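Long-range contacts in sulfoquinovosidase (Escherichia coli, PDB 5AEE), which hydrolyses sulfoquinovosyl diacylglycerides and simple sulfoquinovosides to release sulfoquinovose for breakdown by sulfoglycolysis: residues Met50-Phe55 with Gly407-Thr412; Pro147-Glu152 with Ile424-Trp429; Gly284-Asp289 with Arg535-Asn540. The protein carries 1 engineered substitution. All coordinates share one frame; numbering follows the deposited sequence.

Contact 1. Residues Met50-Phe55 with Gly407-Thr412. With NSQ (4-nitrophenyl alpha-D-6-sulfoquinovoside), chain E.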
loop_
_atom_site.group_PDB
_atom_site.type_symbol
_atom_site.label_atom_id
_atom_site.label_comp_id
_atom_site.label_asym_id
_atom_site.label_seq_id
_atom_site.Cartn_x
_atom_site.Cartn_y
_atom_site.Cartn_z
ATOM N N MET A 50 -16.992 10.748 8.705
ATOM C CA MET A 50 -16.165 10.832 7.560
ATOM C C MET A 50 -16.506 12.125 6.867
ATOM O O MET A 50 -17.684 12.457 6.719
ATOM C CB MET A 50 -16.480 9.675 6.658
ATOM C CG MET A 50 -15.639 9.631 5.411
ATOM S SD MET A 50 -16.383 10.595 4.112
ATOM C CE MET A 50 -17.163 9.311 3.160
ATOM N N PHE A 51 -15.488 12.832 6.413
ATOM C CA PHE A 51 -15.686 13.906 5.444
ATOM C C PHE A 51 -14.628 13.719 4.376
ATOM O O PHE A 51 -13.441 13.854 4.645
ATOM C CB PHE A 51 -15.554 15.290 6.113
ATOM C CG PHE A 51 -15.731 16.429 5.160
ATOM C CD1 PHE A 51 -16.928 16.571 4.458
ATOM C CD2 PHE A 51 -14.677 17.342 4.916
ATOM C CE1 PHE A 51 -17.092 17.619 3.545
ATOM C CE2 PHE A 51 -14.837 18.375 4.009
ATOM C CZ PHE A 51 -16.048 18.525 3.326
ATOM N N ARG A 52 -15.075 13.419 3.166
ATOM C CA ARG A 52 -14.205 13.237 2.012
ATOM C C ARG A 52 -13.072 12.249 2.238
ATOM O O ARG A 52 -11.918 12.512 1.912
ATOM C CB ARG A 52 -13.700 14.583 1.544
ATOM C CG ARG A 52 -14.830 15.415 0.970
ATOM C CD ARG A 52 -14.315 16.744 0.469
ATOM N NE ARG A 52 -15.429 17.610 0.160
ATOM C CZ ARG A 52 -15.336 18.898 -0.120
ATOM N NH1 ARG A 52 -14.159 19.504 -0.125
ATOM N NH2 ARG A 52 -16.430 19.583 -0.411
ATOM N N GLY A 53 -13.432 11.093 2.777
ATOM C CA GLY A 53 -12.465 10.046 3.088
ATOM C C GLY A 53 -11.585 10.255 4.325
ATOM O O GLY A 53 -10.790 9.361 4.725
ATOM N N ASN A 54 -11.715 11.404 4.954
ATOM C CA ASN A 54 -10.899 11.710 6.129
ATOM C C ASN A 54 -11.808 11.312 7.284
ATOM O O ASN A 54 -12.936 11.861 7.402
ATOM C CB ASN A 54 -10.583 13.163 6.157
ATOM C CG ASN A 54 -9.730 13.589 4.999
ATOM O OD1 ASN A 54 -8.593 13.197 4.870
ATOM N ND2 ASN A 54 -10.237 14.434 4.214
ATOM N N PHE A 55 -11.377 10.325 8.061
ATOM C CA PHE A 55 -12.213 9.791 9.141
ATOM C C PHE A 55 -11.844 10.412 10.499
ATOM O O PHE A 55 -10.715 10.622 10.801
ATOM C CB PHE A 55 -12.150 8.259 9.247
ATOM C CG PHE A 55 -12.918 7.561 8.170
ATOM C CD1 PHE A 55 -12.369 7.422 6.884
ATOM C CD2 PHE A 55 -14.230 7.099 8.398
ATOM C CE1 PHE A 55 -13.106 6.809 5.858
ATOM C CE2 PHE A 55 -14.943 6.479 7.371
ATOM C CZ PHE A 55 -14.389 6.353 6.112
ATOM N N GLY A 407 -11.314 2.746 -2.846
ATOM C CA GLY A 407 -11.460 1.520 -2.040
ATOM C C GLY A 407 -11.425 1.866 -0.541
ATOM O O GLY A 407 -11.753 1.003 0.287
ATOM N N GLU A 408 -10.996 3.084 -0.205
ATOM C CA GLU A 408 -10.851 3.527 1.245
ATOM C C GLU A 408 -11.989 4.376 1.808
ATOM O O GLU A 408 -11.920 4.865 2.980
ATOM C CB GLU A 408 -9.537 4.310 1.414
ATOM C CG GLU A 408 -9.521 5.773 0.955
ATOM C CD GLU A 408 -9.446 5.961 -0.548
ATOM O OE1 GLU A 408 -9.421 4.967 -1.296
ATOM O OE2 GLU A 408 -9.381 7.119 -0.971
ATOM N N TYR A 409 -13.041 4.558 1.033
ATOM C CA TYR A 409 -14.005 5.618 1.306
ATOM C C TYR A 409 -15.338 5.137 1.742
ATOM O O TYR A 409 -16.255 5.958 1.792
ATOM C CB TYR A 409 -14.283 6.385 0.020
ATOM C CG TYR A 409 -14.120 7.898 -0.041
ATOM C CD1 TYR A 409 -12.888 8.444 -0.372
ATOM C CD2 TYR A 409 -15.226 8.768 0.053
ATOM C CE1 TYR A 409 -12.721 9.833 -0.548
ATOM C CE2 TYR A 409 -15.082 10.159 -0.129
ATOM C CZ TYR A 409 -13.803 10.690 -0.421
ATOM O OH TYR A 409 -13.555 12.072 -0.644
ATOM N N LEU A 410 -15.508 3.853 2.042
ATOM C CA LEU A 410 -16.811 3.393 2.431
ATOM C C LEU A 410 -17.252 4.027 3.735
ATOM O O LEU A 410 -16.612 3.819 4.749
ATOM C CB LEU A 410 -16.843 1.885 2.587
ATOM C CG LEU A 410 -18.244 1.322 2.731
ATOM C CD1 LEU A 410 -18.857 1.113 1.367
ATOM C CD2 LEU A 410 -18.218 -0.012 3.463
ATOM N N PRO A 411 -18.388 4.776 3.728
ATOM C CA PRO A 411 -18.894 5.292 5.031
ATOM C C PRO A 411 -19.495 4.170 5.889
ATOM O O PRO A 411 -19.920 3.140 5.359
ATOM C CB PRO A 411 -19.961 6.315 4.616
ATOM C CG PRO A 411 -19.736 6.535 3.134
ATOM C CD PRO A 411 -19.155 5.304 2.577
ATOM N N THR A 412 -19.499 4.373 7.206
ATOM C CA THR A 412 -19.875 3.351 8.139
ATOM C C THR A 412 -21.392 3.291 8.349
ATOM O O THR A 412 -21.875 2.419 9.050
ATOM C CB THR A 412 -19.168 3.583 9.487
ATOM O OG1 THR A 412 -19.411 4.911 9.969
ATOM C CG2 THR A 412 -17.653 3.339 9.314
HETATM O O12 NSQ E . -10.205 11.696 -7.814
HETATM S S10 NSQ E . -9.636 12.100 -9.122
HETATM O O13 NSQ E . -10.483 11.924 -10.322
HETATM O O11 NSQ E . -9.113 13.457 -8.970
HETATM C C6 NSQ E . -8.294 11.084 -9.482
HETATM C C5 NSQ E . -7.145 11.111 -8.484
HETATM O O5 NSQ E . -7.638 10.323 -7.355
HETATM C C1 NSQ E . -6.718 9.976 -6.364
HETATM C C2 NSQ E . -5.449 9.335 -6.968
HETATM O O2 NSQ E . -4.620 9.012 -5.886
HETATM C C3 NSQ E . -4.850 10.286 -7.981
HETATM O O3 NSQ E . -3.667 9.782 -8.562
HETATM C C4 NSQ E . -5.832 10.583 -9.089
HETATM O O4 NSQ E . -5.237 11.570 -9.985
HETATM O O1 NSQ E . -6.422 11.212 -5.716
HETATM C C25 NSQ E . -7.355 11.696 -4.887
HETATM C C26 NSQ E . -7.745 10.938 -3.770
HETATM C C27 NSQ E . -8.744 11.424 -2.979
HETATM C C28 NSQ E . -9.296 12.672 -3.242
HETATM N N32 NSQ E . -10.359 13.108 -2.427
HETATM O O33 NSQ E . -11.119 14.022 -2.861
HETATM O O34 NSQ E . -10.661 12.456 -1.367
HETATM C C29 NSQ E . -8.899 13.385 -4.370
HETATM C C30 NSQ E . -7.909 12.896 -5.202
#
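With M50 CG anti to the backbone N (chi1 -179°) and the chain bent at chi2 and chi3, the terminal methyl of M50 turns onto Y409, its CE 3.7 Å from Y409 CD2. Y409 adopts an intermediate chi1 of -126°, which lays its ring against the type I' turn from F51 to N54, the tip of a beta hairpin joining strands 39-51 and 54-75. One ring face is filled by G53: its CA stands 3.7 Å from the Y409 ring centroid, almost on the ring normal, a CH-pi contact. Glycine suits this place twice over, since phi is positive (76°) and a CB would run into Y409 CE1. The thioether of M50 lies obliquely to the same ring, a Met-aromatic contact, while M50 SD accepts a weak bond from G53 N at 3.3 Å; a flexible, polarisable methionine can do both. M50 CE also touches P411 CG at 3.8 Å, so a rigid proline rounds off the apolar side. Further on, the F55 ring presents its edge to a carbonyl, F55 CZ lying 3.6 Å from L410 O, where the faintly positive rim of a phenylalanine suits an oxygen. The Y409 hydroxyl packs tightly against the R52 backbone, R52 C 2.9 Å from Y409 OH, with R52 CB alongside, and the R52 guanidinium runs on to salt bridges with E366 and E171. E408, an active-site residue by similarity, is paired with R455. Y409 OH donates a hydrogen bond of 3.0 Å to O34, a nitro oxygen of the bound 4-nitrophenyl sulfoquinovoside. The turn backbone at G53 and the M50 methyl thus pack against the phenol ring and probably help fix its orientation, while its hydroxyl addresses the leaving-group side of the sulfoquinovoside, where the natural substrate probably carries its glycerol.

Contact 2. Residues Pro147-Glu152 with Ile424-Trp429; sequences PLWTSE and IMHNAW. With NSQ (4-nitrophenyl alpha-D-6-sulfoquinovoside), chain E.
H426 and W149 lie face to face in an offset stack, the histidine ring 4.2 Å from the five-membered ring of W149 between centroids and the planes only 6° apart. H426 CD2 meets W149 CE2 at 3.4 Å. At its edge, H426 NE2 donates to T150 O at a short 2.6 Å, the oxygen lying in the ring plane. H426 ND1 is bonded to L410 O; two carbonyl partners are consistent with a cationic ring, to which the indole face would be a favourable neighbour. The stack joins the segment 147-152 of the galactose mutarotase-like domain to helix 422-443 of the family 31 TIM barrel, and F55 meets both rings edge-to-face. The segment runs on to E152, whose OE1 is salt-bridged to R455 and lies 3.2 Å from C27 of the bound sulfoquinovoside. N427, next along the helix, reads the backbone on both sides of W149. With CG anti to the carbonyl carbon (chi1 -79°), N427 OD1 accepts a nearly straight bond from T150 N at 2.9 Å, and N427 ND2 makes a weak one of 3.4 Å to L148 O. Asparagine's short amide suits by offering acceptor and donor together, and ND2 is also bonded to S200 O.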
loop_
_atom_site.group_PDB
_atom_site.type_symbol
_atom_site.label_atom_id
_atom_site.label_comp_id
_atom_site.label_asym_id
_atom_site.label_seq_id
_atom_site.Cartn_x
_atom_site.Cartn_y
_atom_site.Cartn_z
ATOM N N PRO A 147 -3.389 2.729 14.888
ATOM C CA PRO A 147 -4.775 2.561 14.478
ATOM C C PRO A 147 -4.782 2.033 13.031
ATOM O O PRO A 147 -3.942 2.442 12.271
ATOM C CB PRO A 147 -5.324 3.993 14.507
ATOM C CG PRO A 147 -4.489 4.730 15.485
ATOM C CD PRO A 147 -3.122 4.106 15.365
ATOM N N LEU A 148 -5.643 1.085 12.734
ATOM C CA LEU A 148 -5.701 0.419 11.431
ATOM C C LEU A 148 -7.110 0.610 10.864
ATOM O O LEU A 148 -8.052 -0.148 11.157
ATOM C CB LEU A 148 -5.393 -1.060 11.579
ATOM C CG LEU A 148 -4.004 -1.406 12.166
ATOM C CD1 LEU A 148 -3.839 -2.903 12.355
ATOM C CD2 LEU A 148 -2.866 -0.843 11.351
ATOM N N TRP A 149 -7.234 1.682 10.086
ATOM C CA TRP A 149 -8.510 2.073 9.514
ATOM C C TRP A 149 -8.208 2.665 8.192
ATOM O O TRP A 149 -7.567 3.699 8.145
ATOM C CB TRP A 149 -9.246 3.075 10.406
ATOM C CG TRP A 149 -10.674 3.376 9.937
ATOM C CD1 TRP A 149 -11.063 4.485 9.253
ATOM C CD2 TRP A 149 -11.862 2.583 10.112
ATOM N NE1 TRP A 149 -12.381 4.423 8.990
ATOM C CE2 TRP A 149 -12.914 3.293 9.524
ATOM C CE3 TRP A 149 -12.140 1.357 10.731
ATOM C CZ2 TRP A 149 -14.248 2.849 9.543
ATOM C CZ3 TRP A 149 -13.451 0.897 10.734
ATOM C CH2 TRP A 149 -14.505 1.630 10.132
ATOM N N THR A 150 -8.637 2.025 7.084
ATOM C CA THR A 150 -8.268 2.593 5.849
ATOM C C THR A 150 -8.911 3.960 5.684
ATOM O O THR A 150 -10.104 4.149 5.961
ATOM C CB THR A 150 -8.540 1.674 4.627
ATOM O OG1 THR A 150 -8.019 2.301 3.456
ATOM C CG2 THR A 150 -9.980 1.405 4.421
ATOM N N SER A 151 -8.171 4.912 5.171
ATOM C CA SER A 151 -8.754 6.188 4.909
ATOM C C SER A 151 -7.886 6.910 3.908
ATOM O O SER A 151 -6.877 6.362 3.417
ATOM C CB SER A 151 -8.769 7.050 6.238
ATOM O OG SER A 151 -7.457 7.434 6.647
ATOM N N GLU A 152 -8.217 8.187 3.652
ATOM C CA GLU A 152 -7.219 9.071 3.012
ATOM C C GLU A 152 -5.963 9.149 3.827
ATOM O O GLU A 152 -5.938 9.082 5.052
ATOM C CB GLU A 152 -7.708 10.492 2.749
ATOM C CG GLU A 152 -9.002 10.618 1.981
ATOM C CD GLU A 152 -9.037 9.773 0.703
ATOM O OE1 GLU A 152 -8.183 9.994 -0.178
ATOM O OE2 GLU A 152 -9.905 8.839 0.633
ATOM N N ILE A 424 -17.414 -3.172 9.615
ATOM C CA ILE A 424 -16.582 -4.326 9.323
ATOM C C ILE A 424 -16.150 -4.316 7.836
ATOM O O ILE A 424 -15.036 -4.693 7.515
ATOM C CB ILE A 424 -17.362 -5.633 9.611
ATOM C CG1 ILE A 424 -17.709 -5.759 11.125
ATOM C CG2 ILE A 424 -16.646 -6.849 9.055
ATOM C CD1 ILE A 424 -16.554 -5.625 12.037
ATOM N N MET A 425 -17.059 -3.954 6.946
ATOM C CA MET A 425 -16.790 -4.048 5.526
ATOM C C MET A 425 -15.886 -2.931 5.069
ATOM O O MET A 425 -15.213 -3.078 4.060
ATOM C CB MET A 425 -18.095 -4.003 4.701
ATOM C CG MET A 425 -18.966 -5.255 4.684
ATOM S SD MET A 425 -18.034 -6.762 4.368
ATOM C CE MET A 425 -17.314 -6.416 2.736
ATOM N N HIS A 426 -15.836 -1.829 5.802
ATOM C CA HIS A 426 -15.027 -0.672 5.390
ATOM C C HIS A 426 -13.555 -1.031 5.074
ATOM O O HIS A 426 -13.037 -0.679 3.995
ATOM C CB HIS A 426 -15.105 0.436 6.457
ATOM C CG HIS A 426 -14.097 1.505 6.251
ATOM N ND1 HIS A 426 -14.335 2.601 5.454
ATOM C CD2 HIS A 426 -12.793 1.569 6.602
ATOM C CE1 HIS A 426 -13.240 3.320 5.362
ATOM N NE2 HIS A 426 -12.289 2.714 6.047
ATOM N N ASN A 427 -12.909 -1.765 5.995
ATOM C CA ASN A 427 -11.521 -2.120 5.840
ATOM C C ASN A 427 -11.356 -3.203 4.796
ATOM O O ASN A 427 -10.262 -3.299 4.277
ATOM C CB ASN A 427 -10.877 -2.572 7.142
ATOM C CG ASN A 427 -10.510 -1.422 8.042
ATOM O OD1 ASN A 427 -10.249 -0.281 7.584
ATOM N ND2 ASN A 427 -10.426 -1.706 9.327
ATOM N N ALA A 428 -12.393 -4.030 4.551
ATOM C CA ALA A 428 -12.272 -5.150 3.617
ATOM C C ALA A 428 -12.491 -4.746 2.182
ATOM O O ALA A 428 -12.260 -5.544 1.268
ATOM C CB ALA A 428 -13.229 -6.275 3.963
ATOM N N TRP A 429 -12.963 -3.518 1.972
ATOM C CA TRP A 429 -13.317 -3.054 0.629
ATOM C C TRP A 429 -12.212 -3.095 -0.422
ATOM O O TRP A 429 -12.460 -3.528 -1.591
ATOM C CB TRP A 429 -13.897 -1.614 0.680
ATOM C CG TRP A 429 -15.051 -1.431 -0.326
ATOM C CD1 TRP A 429 -14.993 -0.787 -1.524
ATOM C CD2 TRP A 429 -16.379 -1.897 -0.203
ATOM N NE1 TRP A 429 -16.210 -0.810 -2.137
ATOM C CE2 TRP A 429 -17.072 -1.509 -1.353
ATOM C CE3 TRP A 429 -17.041 -2.646 0.744
ATOM C CZ2 TRP A 429 -18.408 -1.809 -1.554
ATOM C CZ3 TRP A 429 -18.368 -2.953 0.542
ATOM C CH2 TRP A 429 -19.029 -2.535 -0.587
HETATM O O12 NSQ E . -10.205 11.696 -7.814
HETATM S S10 NSQ E . -9.636 12.100 -9.122
HETATM O O13 NSQ E . -10.483 11.924 -10.322
HETATM O O11 NSQ E . -9.113 13.457 -8.970
HETATM C C6 NSQ E . -8.294 11.084 -9.482
HETATM C C5 NSQ E . -7.145 11.111 -8.484
HETATM O O5 NSQ E . -7.638 10.323 -7.355
HETATM C C1 NSQ E . -6.718 9.976 -6.364
HETATM C C2 NSQ E . -5.449 9.335 -6.968
HETATM O O2 NSQ E . -4.620 9.012 -5.886
HETATM C C3 NSQ E . -4.850 10.286 -7.981
HETATM O O3 NSQ E . -3.667 9.782 -8.562
HETATM C C4 NSQ E . -5.832 10.583 -9.089
HETATM O O4 NSQ E . -5.237 11.570 -9.985
HETATM O O1 NSQ E . -6.422 11.212 -5.716
HETATM C C25 NSQ E . -7.355 11.696 -4.887
HETATM C C26 NSQ E . -7.745 10.938 -3.770
HETATM C C27 NSQ E . -8.744 11.424 -2.979
HETATM C C28 NSQ E . -9.296 12.672 -3.242
HETATM N N32 NSQ E . -10.359 13.108 -2.427
HETATM O O33 NSQ E . -11.119 14.022 -2.861
HETATM O O34 NSQ E . -10.661 12.456 -1.367
HETATM C C29 NSQ E . -8.899 13.385 -4.370
HETATM C C30 NSQ E . -7.909 12.896 -5.202
#

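Contact 3. Residues Gly284-Asp289 with Arg535-Asn540. With NSQ (4-nitrophenyl alpha-D-6-sulfoquinovoside), chain E.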
loop_
_atom_site.group_PDB
_atom_site.type_symbol
_atom_site.label_atom_id
_atom_site.label_comp_id
_atom_site.label_asym_id
_atom_site.label_seq_id
_atom_site.Cartn_x
_atom_site.Cartn_y
_atom_site.Cartn_z
ATOM N N GLY A 284 4.314 3.854 -22.408
ATOM C CA GLY A 284 2.928 4.078 -22.110
ATOM C C GLY A 284 2.531 5.488 -22.012
ATOM O O GLY A 284 3.350 6.407 -21.789
ATOM N N ILE A 285 1.237 5.671 -22.239
ATOM C CA ILE A 285 0.532 6.894 -21.946
ATOM C C ILE A 285 -0.593 6.547 -20.968
ATOM O O ILE A 285 -1.418 5.726 -21.281
ATOM C CB ILE A 285 -0.096 7.518 -23.205
ATOM C CG1 ILE A 285 1.005 8.093 -24.112
ATOM C CG2 ILE A 285 -1.099 8.604 -22.852
ATOM C CD1 ILE A 285 0.569 8.353 -25.550
ATOM N N TRP A 286 -0.597 7.174 -19.793
ATOM C CA TRP A 286 -1.605 6.992 -18.804
ATOM C C TRP A 286 -2.427 8.286 -18.749
ATOM O O TRP A 286 -1.889 9.377 -18.376
ATOM C CB TRP A 286 -1.001 6.710 -17.427
ATOM C CG TRP A 286 -2.001 6.792 -16.427
ATOM C CD1 TRP A 286 -3.134 6.022 -16.315
ATOM C CD2 TRP A 286 -1.980 7.637 -15.260
ATOM N NE1 TRP A 286 -3.864 6.413 -15.225
ATOM C CE2 TRP A 286 -3.183 7.398 -14.560
ATOM C CE3 TRP A 286 -1.101 8.617 -14.795
ATOM C CZ2 TRP A 286 -3.520 8.093 -13.385
ATOM C CZ3 TRP A 286 -1.426 9.311 -13.638
ATOM C CH2 TRP A 286 -2.648 9.039 -12.952
ATOM N N ALA A 287 -3.681 8.191 -19.221
ATOM C CA ALA A 287 -4.572 9.359 -19.319
ATOM C C ALA A 287 -5.745 9.164 -18.461
ATOM O O ALA A 287 -6.727 8.573 -18.862
ATOM C CB ALA A 287 -4.963 9.601 -20.758
ATOM N N GLN A 288 -5.674 9.678 -17.221
ATOM C CA GLN A 288 -6.692 9.380 -16.278
ATOM C C GLN A 288 -8.033 10.040 -16.707
ATOM O O GLN A 288 -9.082 9.588 -16.347
ATOM C CB GLN A 288 -6.309 9.869 -14.829
ATOM C CG GLN A 288 -6.083 11.358 -14.717
ATOM C CD GLN A 288 -6.005 11.726 -13.237
ATOM O OE1 GLN A 288 -5.829 10.842 -12.366
ATOM N NE2 GLN A 288 -6.187 12.996 -12.943
ATOM N N ASP A 289 -7.963 11.106 -17.513
ATOM C CA ASP A 289 -9.142 11.831 -17.962
ATOM C C ASP A 289 -9.741 11.201 -19.268
ATOM O O ASP A 289 -10.505 11.881 -19.946
ATOM C CB ASP A 289 -8.800 13.289 -18.191
ATOM C CG ASP A 289 -7.858 13.557 -19.364
ATOM O OD1 ASP A 289 -6.898 12.808 -19.632
ATOM O OD2 ASP A 289 -7.930 14.717 -19.937
ATOM N N ARG A 535 6.322 5.814 -13.707
ATOM C CA ARG A 535 5.081 6.452 -14.175
ATOM C C ARG A 535 4.980 7.850 -13.642
ATOM O O ARG A 535 5.135 8.075 -12.427
ATOM C CB ARG A 535 3.869 5.613 -13.806
ATOM C CG ARG A 535 2.533 6.333 -14.110
ATOM C CD ARG A 535 1.344 5.588 -13.551
ATOM N NE ARG A 535 1.409 5.493 -12.106
ATOM C CZ ARG A 535 1.206 6.476 -11.234
ATOM N NH1 ARG A 535 0.840 7.703 -11.625
ATOM N NH2 ARG A 535 1.322 6.216 -9.899
ATOM N N THR A 536 4.663 8.794 -14.512
ATOM C CA THR A 536 4.479 10.162 -14.075
ATOM C C THR A 536 3.025 10.514 -13.773
ATOM O O THR A 536 2.093 9.759 -14.060
ATOM C CB THR A 536 5.065 11.215 -15.071
ATOM O OG1 THR A 536 4.223 11.362 -16.204
ATOM C CG2 THR A 536 6.472 10.833 -15.503
ATOM N N HIS A 537 2.862 11.659 -13.111
ATOM C CA HIS A 537 1.536 12.258 -12.825
ATOM C C HIS A 537 1.643 13.749 -13.009
ATOM O O HIS A 537 2.600 14.350 -12.531
ATOM C CB HIS A 537 1.141 11.998 -11.358
ATOM C CG HIS A 537 -0.318 11.884 -11.113
ATOM N ND1 HIS A 537 -1.227 12.730 -11.667
ATOM C CD2 HIS A 537 -1.027 11.049 -10.328
ATOM C CE1 HIS A 537 -2.432 12.446 -11.243
ATOM N NE2 HIS A 537 -2.348 11.418 -10.442
ATOM N N GLU A 538 0.585 14.345 -13.564
ATOM C CA GLU A 538 0.446 15.779 -13.660
ATOM C C GLU A 538 0.212 16.438 -12.303
ATOM O O GLU A 538 0.628 17.554 -12.141
ATOM C CB GLU A 538 -0.579 16.175 -14.636
ATOM C CG GLU A 538 -0.168 15.784 -16.063
ATOM C CD GLU A 538 -1.084 16.331 -17.090
ATOM O OE1 GLU A 538 -2.192 16.862 -16.715
ATOM O OE2 GLU A 538 -0.710 16.211 -18.284
ATOM N N GLY A 539 -0.330 15.694 -11.325
ATOM C CA GLY A 539 -0.807 16.233 -10.077
ATOM C C GLY A 539 -2.247 16.785 -10.265
ATOM O O GLY A 539 -2.793 16.831 -11.396
ATOM N N ASN A 540 -2.816 17.275 -9.176
ATOM C CA ASN A 540 -4.207 17.784 -9.230
ATOM C C ASN A 540 -4.352 19.144 -9.859
ATOM O O ASN A 540 -5.448 19.519 -10.284
ATOM C CB ASN A 540 -4.859 17.819 -7.911
ATOM C CG ASN A 540 -4.109 18.586 -6.913
ATOM O OD1 ASN A 540 -2.952 18.264 -6.615
ATOM N ND2 ASN A 540 -4.772 19.493 -6.274
HETATM O O12 NSQ E . -10.205 11.696 -7.814
HETATM S S10 NSQ E . -9.636 12.100 -9.122
HETATM O O13 NSQ E . -10.483 11.924 -10.322
HETATM O O11 NSQ E . -9.113 13.457 -8.970
HETATM C C6 NSQ E . -8.294 11.084 -9.482
HETATM C C5 NSQ E . -7.145 11.111 -8.484
HETATM O O5 NSQ E . -7.638 10.323 -7.355
HETATM C C1 NSQ E . -6.718 9.976 -6.364
HETATM C C2 NSQ E . -5.449 9.335 -6.968
HETATM O O2 NSQ E . -4.620 9.012 -5.886
HETATM C C3 NSQ E . -4.850 10.286 -7.981
HETATM O O3 NSQ E . -3.667 9.782 -8.562
HETATM C C4 NSQ E . -5.832 10.583 -9.089
HETATM O O4 NSQ E . -5.237 11.570 -9.985
HETATM O O1 NSQ E . -6.422 11.212 -5.716
HETATM C C25 NSQ E . -7.355 11.696 -4.887
HETATM C C26 NSQ E . -7.745 10.938 -3.770
HETATM C C27 NSQ E . -8.744 11.424 -2.979
HETATM C C28 NSQ E . -9.296 12.672 -3.242
HETATM N N32 NSQ E . -10.359 13.108 -2.427
HETATM O O33 NSQ E . -11.119 14.022 -2.861
HETATM O O34 NSQ E . -10.661 12.456 -1.367
HETATM C C29 NSQ E . -8.899 13.385 -4.370
HETATM C C30 NSQ E . -7.909 12.896 -5.202
#
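W286 drives the outer rim of its six-membered ring into the face of H537, a T-shaped pair with centroids 4.8 Å apart and planes at 87°. W286 CH2 comes closest, 3.5 Å from H537 NE2. Tryptophan suits the place because its long indole spans well-separated backbones, and its NE1 is held by A332 O. R535 makes a cation-pi contact over the face of that six-membered ring, its CZ 4.9 Å from the centroid, but the guanidinium stands steeply on the ring, planes 75° apart, with R535 NH1 nearest at 3.4 Å from W286 CZ3. Bending at chi3 (62°) turns the arginine's end back over the indole, while a salt bridge to D504 and a bond to H502 fix it. T536 O sits at the indole edge, 3.5 Å from W286 CE3; this buried oxygen finds no hydrogen-bonding partner in the model, and the weakly positive rim of the indole probably compensates it in part.

The same histidine turns its NE2 edge to the sugar. H537 NE2 is bonded to the sugar's O3 at 2.8 Å, near the ring plane, and donates to its O4 at 2.9 Å. O4 in turn gives its hydrogen to Q288 OE1 across 2.6 Å. Q288 suits this position because its amide can accept from the sugar while NE2 is bonded to Q262. A leucine in place of H537 would probably leave O3 and O4 of the sugar without their shared nitrogen partner and deprive the W286 edge of the aromatic face it meets.

In the TIM barrel, strand 257-260 runs between strands 282-286 and 534-536, with W286 and R535 touching its T258; strands 329-334 and 501-505 flank the three, W286 packing on L331 and H537 on D504.

Followed from the N terminus, the chain supplies the hairpin at 50-55, the strand end and loop at 147-152 and the barrel strand end at 284-289 before any contact closes. Contact 1 then closes at 407-412, contact 2 at 424-429 and contact 3 at 535-540. Every pair of loops crosses and none nests. Contacts 1 and 2 tie the N-terminal beta domain to the barrel's loop after strand 401-404 and the helix that follows, and touch each other directly. Contact 3, about 24 Å from contact 1 between centres, joins two barrel strands and the loops that follow them. All three reach the bound sulfoquinovoside, contacts 1 and 2 at its nitrophenyl end, contact 3 at its sugar.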